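PDB 3EWM: putative sugar kinase PH1459 from Pyrococcus horikoshii, which probably phosphorylates a sugar at the expense of ATP, as a fructokinase-like member of the PfkB carbohydrate kinase family. Local coordinates for residues I117-D120 against I121-E124; T143-K146 against V147-I151; G269-A272 against N273-A277. All coordinates share one frame; numbering follows the deposited sequence.

Interaction 1: residues I117-D120 against I121-E124; sequences INWD and IVEE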
loop_
_atom_site.group_PDB
_atom_site.type_symbol
_atom_site.label_atom_id
_atom_site.label_comp_id
_atom_site.label_asym_id
_atom_site.label_seq_id
_atom_site.Cartn_x
_atom_site.Cartn_y
_atom_site.Cartn_z
ATOM N N ILE A 117 19.140 -2.067 14.201
ATOM C CA ILE A 117 20.364 -1.776 13.475
ATOM C C ILE A 117 21.385 -2.846 13.741
ATOM O O ILE A 117 21.721 -3.152 14.902
ATOM C CB ILE A 117 20.939 -0.375 13.840
ATOM C CG1 ILE A 117 19.873 0.719 13.607
ATOM C CG2 ILE A 117 22.285 -0.104 13.094
ATOM C CD1 ILE A 117 19.331 0.769 12.156
ATOM N N ASN A 118 21.870 -3.425 12.651
ATOM C CA ASN A 118 22.991 -4.313 12.718
ATOM C C ASN A 118 24.244 -3.449 12.778
ATOM O O ASN A 118 24.739 -2.939 11.771
ATOM C CB ASN A 118 23.010 -5.259 11.515
ATOM C CG ASN A 118 24.025 -6.371 11.673
ATOM O OD1 ASN A 118 25.174 -6.122 11.998
ATOM N ND2 ASN A 118 23.600 -7.601 11.440
ATOM N N TRP A 119 24.759 -3.292 13.980
ATOM C CA TRP A 119 25.889 -2.408 14.208
ATOM C C TRP A 119 27.168 -2.979 13.660
ATOM O O TRP A 119 28.089 -2.245 13.340
ATOM C CB TRP A 119 26.020 -2.132 15.691
ATOM C CG TRP A 119 24.841 -1.402 16.183
ATOM C CD1 TRP A 119 23.837 -1.895 16.961
ATOM C CD2 TRP A 119 24.517 -0.045 15.913
ATOM N NE1 TRP A 119 22.909 -0.921 17.204
ATOM C CE2 TRP A 119 23.301 0.229 16.568
ATOM C CE3 TRP A 119 25.136 0.973 15.179
ATOM C CZ2 TRP A 119 22.688 1.486 16.513
ATOM C CZ3 TRP A 119 24.529 2.215 15.125
ATOM C CH2 TRP A 119 23.322 2.464 15.798
ATOM N N ASP A 120 27.221 -4.294 13.531
ATOM C CA ASP A 120 28.372 -4.931 12.927
ATOM C C ASP A 120 28.493 -4.520 11.473
ATOM O O ASP A 120 29.568 -4.155 11.013
ATOM C CB ASP A 120 28.260 -6.440 13.028
ATOM C CG ASP A 120 28.786 -6.975 14.340
ATOM O OD1 ASP A 120 29.295 -6.192 15.193
ATOM O OD2 ASP A 120 28.704 -8.203 14.495
ATOM N N ILE A 121 27.380 -4.581 10.757
ATOM C CA ILE A 121 27.352 -4.133 9.366
ATOM C C ILE A 121 27.755 -2.658 9.240
ATOM O O ILE A 121 28.624 -2.320 8.420
ATOM C CB ILE A 121 25.969 -4.422 8.704
ATOM C CG1 ILE A 121 25.808 -5.927 8.501
ATOM C CG2 ILE A 121 25.837 -3.673 7.359
ATOM C CD1 ILE A 121 24.384 -6.388 8.195
ATOM N N VAL A 122 27.157 -1.789 10.051
ATOM C CA VAL A 122 27.498 -0.364 9.969
ATOM C C VAL A 122 28.984 -0.111 10.325
ATOM O O VAL A 122 29.629 0.736 9.716
ATOM C CB VAL A 122 26.530 0.582 10.763
ATOM C CG1 VAL A 122 25.138 -0.040 10.943
ATOM C CG2 VAL A 122 27.109 1.026 12.093
ATOM N N GLU A 123 29.525 -0.858 11.285
ATOM C CA GLU A 123 30.933 -0.679 11.650
ATOM C C GLU A 123 31.903 -1.229 10.606
ATOM O O GLU A 123 33.029 -0.740 10.478
ATOM C CB GLU A 123 31.231 -1.235 13.040
ATOM C CG GLU A 123 30.703 -0.320 14.154
ATOM C CD GLU A 123 31.158 -0.715 15.545
ATOM O OE1 GLU A 123 31.764 -1.796 15.720
ATOM O OE2 GLU A 123 30.896 0.074 16.483
ATOM N N GLU A 124 31.454 -2.222 9.846
ATOM C CA GLU A 124 32.264 -2.805 8.795
ATOM C C GLU A 124 32.354 -1.876 7.584
ATOM O O GLU A 124 33.366 -1.854 6.875
ATOM C CB GLU A 124 31.689 -4.162 8.369
ATOM C CG GLU A 124 32.606 -4.945 7.432
ATOM C CD GLU A 124 31.996 -6.235 6.904
ATOM O OE1 GLU A 124 30.925 -6.666 7.418
ATOM O OE2 GLU A 124 32.603 -6.829 5.972
#
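The indole of Trp119 has Ile117 CG2 on one face, over the middle of the ring and 3.4 Å above its plane, while Val122 CG2 comes to Trp119 CE3 obliquely at 3.7 Å. The second flat group, the amide of Asn118, lies against the end of Ile121, with Asn118 CG 3.5 Å from Ile121 CD1. The motif is an N-cap: Asn118 stands just before helix 119-124, which leads into strand 127-131 of the central sheet of this PfkB-type fold. Asparagine suits the place because its short side chain can bend back over the first turn. With CG anti to the backbone N (chi1 -170°), OD1 of Asn118 accepts from Ile121 N at 3.0 Å; the donor stands 40° out of the carbonyl plane, not on a lone pair. Asn118 O takes the next amide, Val122 N, in its carbonyl plane. The branched Ile117, Ile121 and Val122 face inward, all three touching Ile53 of strand 49-57, whereas the charged carboxylates of Asp120 and Glu124 belong on the solvent-facing side. Val122 has a chi1 of -25°, away from a staggered position, and its CG1 is pressed to 3.0 Å from Asn118 O and 3.6 Å from Ile117 CG2.

Interaction 2: residues T143-K146 against V147-I151; sequences TVMK and VIKKI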
loop_
_atom_site.group_PDB
_atom_site.type_symbol
_atom_site.label_atom_id
_atom_site.label_comp_id
_atom_site.label_asym_id
_atom_site.label_seq_id
_atom_site.Cartn_x
_atom_site.Cartn_y
_atom_site.Cartn_z
ATOM N N THR A 143 16.422 7.235 14.383
ATOM C CA THR A 143 17.256 6.063 14.387
ATOM C C THR A 143 18.377 6.221 13.361
ATOM O O THR A 143 19.548 6.044 13.695
ATOM C CB THR A 143 16.436 4.790 14.113
ATOM O OG1 THR A 143 15.519 4.573 15.202
ATOM C CG2 THR A 143 17.355 3.575 13.959
ATOM N N VAL A 144 18.009 6.578 12.130
ATOM C CA VAL A 144 18.990 6.736 11.067
ATOM C C VAL A 144 19.951 7.861 11.430
ATOM O O VAL A 144 21.145 7.710 11.232
ATOM C CB VAL A 144 18.331 6.938 9.679
ATOM C CG1 VAL A 144 19.354 7.282 8.588
ATOM C CG2 VAL A 144 17.585 5.670 9.286
HETATM N N MSE A 145 19.442 8.952 11.999
HETATM C CA MSE A 145 20.323 10.080 12.329
HETATM C C MSE A 145 21.359 9.637 13.354
HETATM O O MSE A 145 22.527 9.993 13.260
HETATM C CB MSE A 145 19.539 11.300 12.818
HETATM C CG MSE A 145 18.717 12.000 11.723
HETATM SE SE MSE A 145 19.811 12.415 10.141
HETATM C CE MSE A 145 20.973 13.720 10.952
ATOM N N LYS A 146 20.922 8.832 14.317
ATOM C CA LYS A 146 21.841 8.236 15.286
ATOM C C LYS A 146 22.877 7.317 14.654
ATOM O O LYS A 146 24.040 7.389 14.994
ATOM C CB LYS A 146 21.063 7.540 16.399
ATOM C CG LYS A 146 20.402 8.570 17.300
ATOM C CD LYS A 146 19.732 7.958 18.507
ATOM C CE LYS A 146 19.306 9.082 19.440
ATOM N NZ LYS A 146 18.219 9.906 18.836
ATOM N N VAL A 147 22.465 6.477 13.715
ATOM C CA VAL A 147 23.417 5.596 13.033
ATOM C C VAL A 147 24.529 6.409 12.365
ATOM O O VAL A 147 25.729 6.158 12.566
ATOM C CB VAL A 147 22.702 4.668 12.024
ATOM C CG1 VAL A 147 23.705 3.866 11.214
ATOM C CG2 VAL A 147 21.733 3.729 12.745
ATOM N N ILE A 148 24.111 7.407 11.597
ATOM C CA ILE A 148 25.024 8.289 10.885
ATOM C C ILE A 148 25.955 9.038 11.846
ATOM O O ILE A 148 27.155 9.051 11.643
ATOM C CB ILE A 148 24.234 9.279 9.989
ATOM C CG1 ILE A 148 23.298 8.514 9.033
ATOM C CG2 ILE A 148 25.179 10.223 9.231
ATOM C CD1 ILE A 148 23.964 7.383 8.199
ATOM N N LYS A 149 25.398 9.636 12.896
ATOM C CA LYS A 149 26.225 10.289 13.913
ATOM C C LYS A 149 27.222 9.325 14.555
ATOM O O LYS A 149 28.373 9.686 14.782
ATOM C CB LYS A 149 25.349 10.972 14.965
ATOM C CG LYS A 149 24.518 12.105 14.372
ATOM C CD LYS A 149 23.656 12.816 15.386
ATOM C CE LYS A 149 22.879 13.972 14.701
ATOM N NZ LYS A 149 21.705 14.466 15.442
ATOM N N LYS A 150 26.788 8.098 14.824
ATOM C CA LYS A 150 27.656 7.086 15.441
ATOM C C LYS A 150 28.872 6.766 14.571
ATOM O O LYS A 150 29.990 6.620 15.087
ATOM C CB LYS A 150 26.879 5.787 15.689
ATOM C CG LYS A 150 27.630 4.792 16.550
ATOM C CD LYS A 150 27.519 3.400 15.991
ATOM C CE LYS A 150 28.722 2.981 15.182
ATOM N NZ LYS A 150 29.832 2.542 16.084
ATOM N N ILE A 151 28.654 6.645 13.262
ATOM C CA ILE A 151 29.730 6.258 12.338
ATOM C C ILE A 151 30.526 7.407 11.730
ATOM O O ILE A 151 31.546 7.165 11.085
ATOM C CB ILE A 151 29.233 5.418 11.149
ATOM C CG1 ILE A 151 28.214 6.206 10.335
ATOM C CG2 ILE A 151 28.725 4.065 11.596
ATOM C CD1 ILE A 151 28.247 5.857 8.880
#
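Val144 and Ile148, one turn apart on helix 140-151, lie side by side and point the same way, Val144 CG1 resting 4.2 Å from Ile148 CG1. The helix is the crossover of a beta-alpha-beta unit between strands 127-131 and 156-160, and this pair is its sheet-facing side, packed on Phe130, with Ile148 also on Val128. Closer contacts lie along the backbone: Ile148 CG1 is set beside its own backbone N (chi1 -55°), and because that N bonds Val144 O, CG1 is brought to 3.2 Å from the same oxygen; Val147 CG2 likewise comes to 3.3 Å from Thr143 O. Beta-branched residues suit this side because their stiff, short branches fill the layer between helix and strands. Met145, a selenomethionine here, curls through three torsions near -60° onto helix 172-185, a longer reach that an unbranched, flexible chain can make.

On the solvent side the looseness lies in the chain ends. Lys149 hugs the backbone with its CG, 3.1 Å from Met145 O, then runs out extended, and its NZ stays 6.7 Å from Lys146 NZ, so these like charges do not touch. Lys150 instead turns toward Glu123 of helix 119-124. Apolar branches thus bind the helix to the sheet, while Lys146 and Lys149 carry their ammonium groups outward, where water can probably screen them.

Interaction 3: residues G269-A272 against N273-A277; sequences GKFA and NLVAA
Asn273 opens the second turn of this part of helix 265-279 by giving its backbone N to Gly269 O at 2.8 Å, and its CB lies 3.1 Å from that same oxygen. With CG anti to the backbone N (chi1 -163°), its side chain lies against Val232 of strand 228-233, near the ATP-binding Gly220. One water spans the ends of Asn273 and Lys270: it accepts from Lys270 NZ at 2.7 Å, while its approach to Asn273 ND2 is implausibly short, which makes that bond doubtful. An amide is plausible in this buried place, since it could offer its N-H groups to the water and, weakly, to Pro233 O.

Leu274 follows, its N bonded to Lys270 O from 35° out of the carbonyl plane; its branched end packs on Ala300 of helix 298-304 and on Tyr297 just before it. Val275 is the apolar centre. Its N bonds Phe271 O almost straight, and its CG2, set beside the backbone N, sits over one face of the Phe271 ring as a CH-pi contact, 3.9 Å from the ring centroid and 20° off the normal. The ring in turn wedges between Ala252 of helix 245-259 and Ala300, Val303 and Leu304 of helix 298-304. Cutting Phe271 back to an alanine is likely to leave Val275 CG2 without the ring face it rests on and to open a gap between these two helices.

Ala276 continues the i to i+4 pattern with Ala272 O at 2.9 Å, and Ala277 N carries it on to Asn273 O at 2.8 Å. Alanine suits position 272 as well, since a single methyl lets Phe249 and Ala252 of helix 245-259 come close. The helix therefore has two chemistries: a side that joins three helices through apolar side chains, and a polar side facing strand 228-233, where a shared water acceptor probably lets an ammonium and an amide donor meet.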
loop_
_atom_site.group_PDB
_atom_site.type_symbol
_atom_site.label_atom_id
_atom_site.label_comp_id
_atom_site.label_asym_id
_atom_site.label_seq_id
_atom_site.Cartn_x
_atom_site.Cartn_y
_atom_site.Cartn_z
ATOM N N GLY A 269 34.147 11.069 -12.421
ATOM C CA GLY A 269 33.155 11.604 -13.362
ATOM C C GLY A 269 32.930 10.748 -14.601
ATOM O O GLY A 269 31.782 10.445 -14.957
ATOM N N LYS A 270 34.018 10.355 -15.254
ATOM C CA LYS A 270 33.936 9.489 -16.435
ATOM C C LYS A 270 33.328 8.117 -16.102
ATOM O O LYS A 270 32.552 7.581 -16.881
ATOM C CB LYS A 270 35.299 9.340 -17.122
ATOM C CG LYS A 270 35.952 10.666 -17.585
ATOM C CD LYS A 270 35.089 11.453 -18.575
ATOM C CE LYS A 270 34.400 12.668 -17.942
ATOM N NZ LYS A 270 33.787 13.539 -19.000
ATOM N N PHE A 271 33.654 7.578 -14.930
ATOM C CA PHE A 271 33.090 6.287 -14.509
ATOM C C PHE A 271 31.599 6.414 -14.217
ATOM O O PHE A 271 30.789 5.656 -14.753
ATOM C CB PHE A 271 33.834 5.690 -13.308
ATOM C CG PHE A 271 33.239 4.386 -12.809
ATOM C CD1 PHE A 271 33.239 3.248 -13.619
ATOM C CD2 PHE A 271 32.681 4.306 -11.537
ATOM C CE1 PHE A 271 32.688 2.052 -13.183
ATOM C CE2 PHE A 271 32.128 3.114 -11.072
ATOM C CZ PHE A 271 32.133 1.978 -11.892
ATOM N N ALA A 272 31.235 7.392 -13.385
ATOM C CA ALA A 272 29.837 7.588 -13.030
ATOM C C ALA A 272 29.000 7.934 -14.254
ATOM O O ALA A 272 27.869 7.444 -14.404
ATOM C CB ALA A 272 29.697 8.651 -11.927
ATOM N N ASN A 273 29.572 8.723 -15.161
ATOM C CA ASN A 273 28.881 9.059 -16.403
ATOM C C ASN A 273 28.580 7.802 -17.224
ATOM O O ASN A 273 27.454 7.628 -17.708
ATOM C CB ASN A 273 29.696 10.056 -17.234
ATOM C CG ASN A 273 28.865 10.746 -18.310
ATOM O OD1 ASN A 273 27.649 10.892 -18.181
ATOM N ND2 ASN A 273 29.524 11.202 -19.353
ATOM N N LEU A 274 29.581 6.931 -17.366
ATOM C CA LEU A 274 29.441 5.700 -18.150
ATOM C C LEU A 274 28.401 4.772 -17.550
ATOM O O LEU A 274 27.561 4.237 -18.261
ATOM C CB LEU A 274 30.788 4.985 -18.293
ATOM C CG LEU A 274 30.754 3.581 -18.907
ATOM C CD1 LEU A 274 30.354 3.635 -20.369
ATOM C CD2 LEU A 274 32.082 2.870 -18.734
ATOM N N VAL A 275 28.468 4.589 -16.236
ATOM C CA VAL A 275 27.485 3.765 -15.527
ATOM C C VAL A 275 26.064 4.290 -15.728
ATOM O O VAL A 275 25.170 3.515 -16.095
ATOM C CB VAL A 275 27.828 3.605 -14.041
ATOM C CG1 VAL A 275 26.648 2.881 -13.266
ATOM C CG2 VAL A 275 29.142 2.850 -13.905
ATOM N N ALA A 276 25.865 5.594 -15.493
ATOM C CA ALA A 276 24.567 6.221 -15.729
ATOM C C ALA A 276 24.117 6.048 -17.176
ATOM O O ALA A 276 22.975 5.657 -17.421
ATOM C CB ALA A 276 24.565 7.708 -15.347
ATOM N N ALA A 277 25.017 6.326 -18.120
ATOM C CA ALA A 277 24.688 6.213 -19.543
ATOM C C ALA A 277 24.215 4.797 -19.850
ATOM O O ALA A 277 23.142 4.593 -20.435
ATOM C CB ALA A 277 25.908 6.566 -20.403
HETATM O O HOH W 1 31.991 11.514 -19.475
#

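In the fold
Interactions 1 and 2 form one layer beside the central sheet, their centres 11 Å apart, and they meet directly. Glu123 OE2 lies 2.7 Å from Lys150 NZ in the salt bridge that ties the two helices, Trp119 CZ3 packs 3.3 Å from Lys150 CD, and Val122 CG2 meets Ile151 CG2 at 3.5 Å. Both lie away from the known ATP-binding residues. Interaction 3 stands apart, its centre about 29 and 30 Å from the centres of interactions 1 and 2. It flanks the nucleotide site instead: the side chain of Asn273 is about 5 Å from Gly220, and that of Ala276 about 8 Å from the side chain of Thr215, both of which bind ATP.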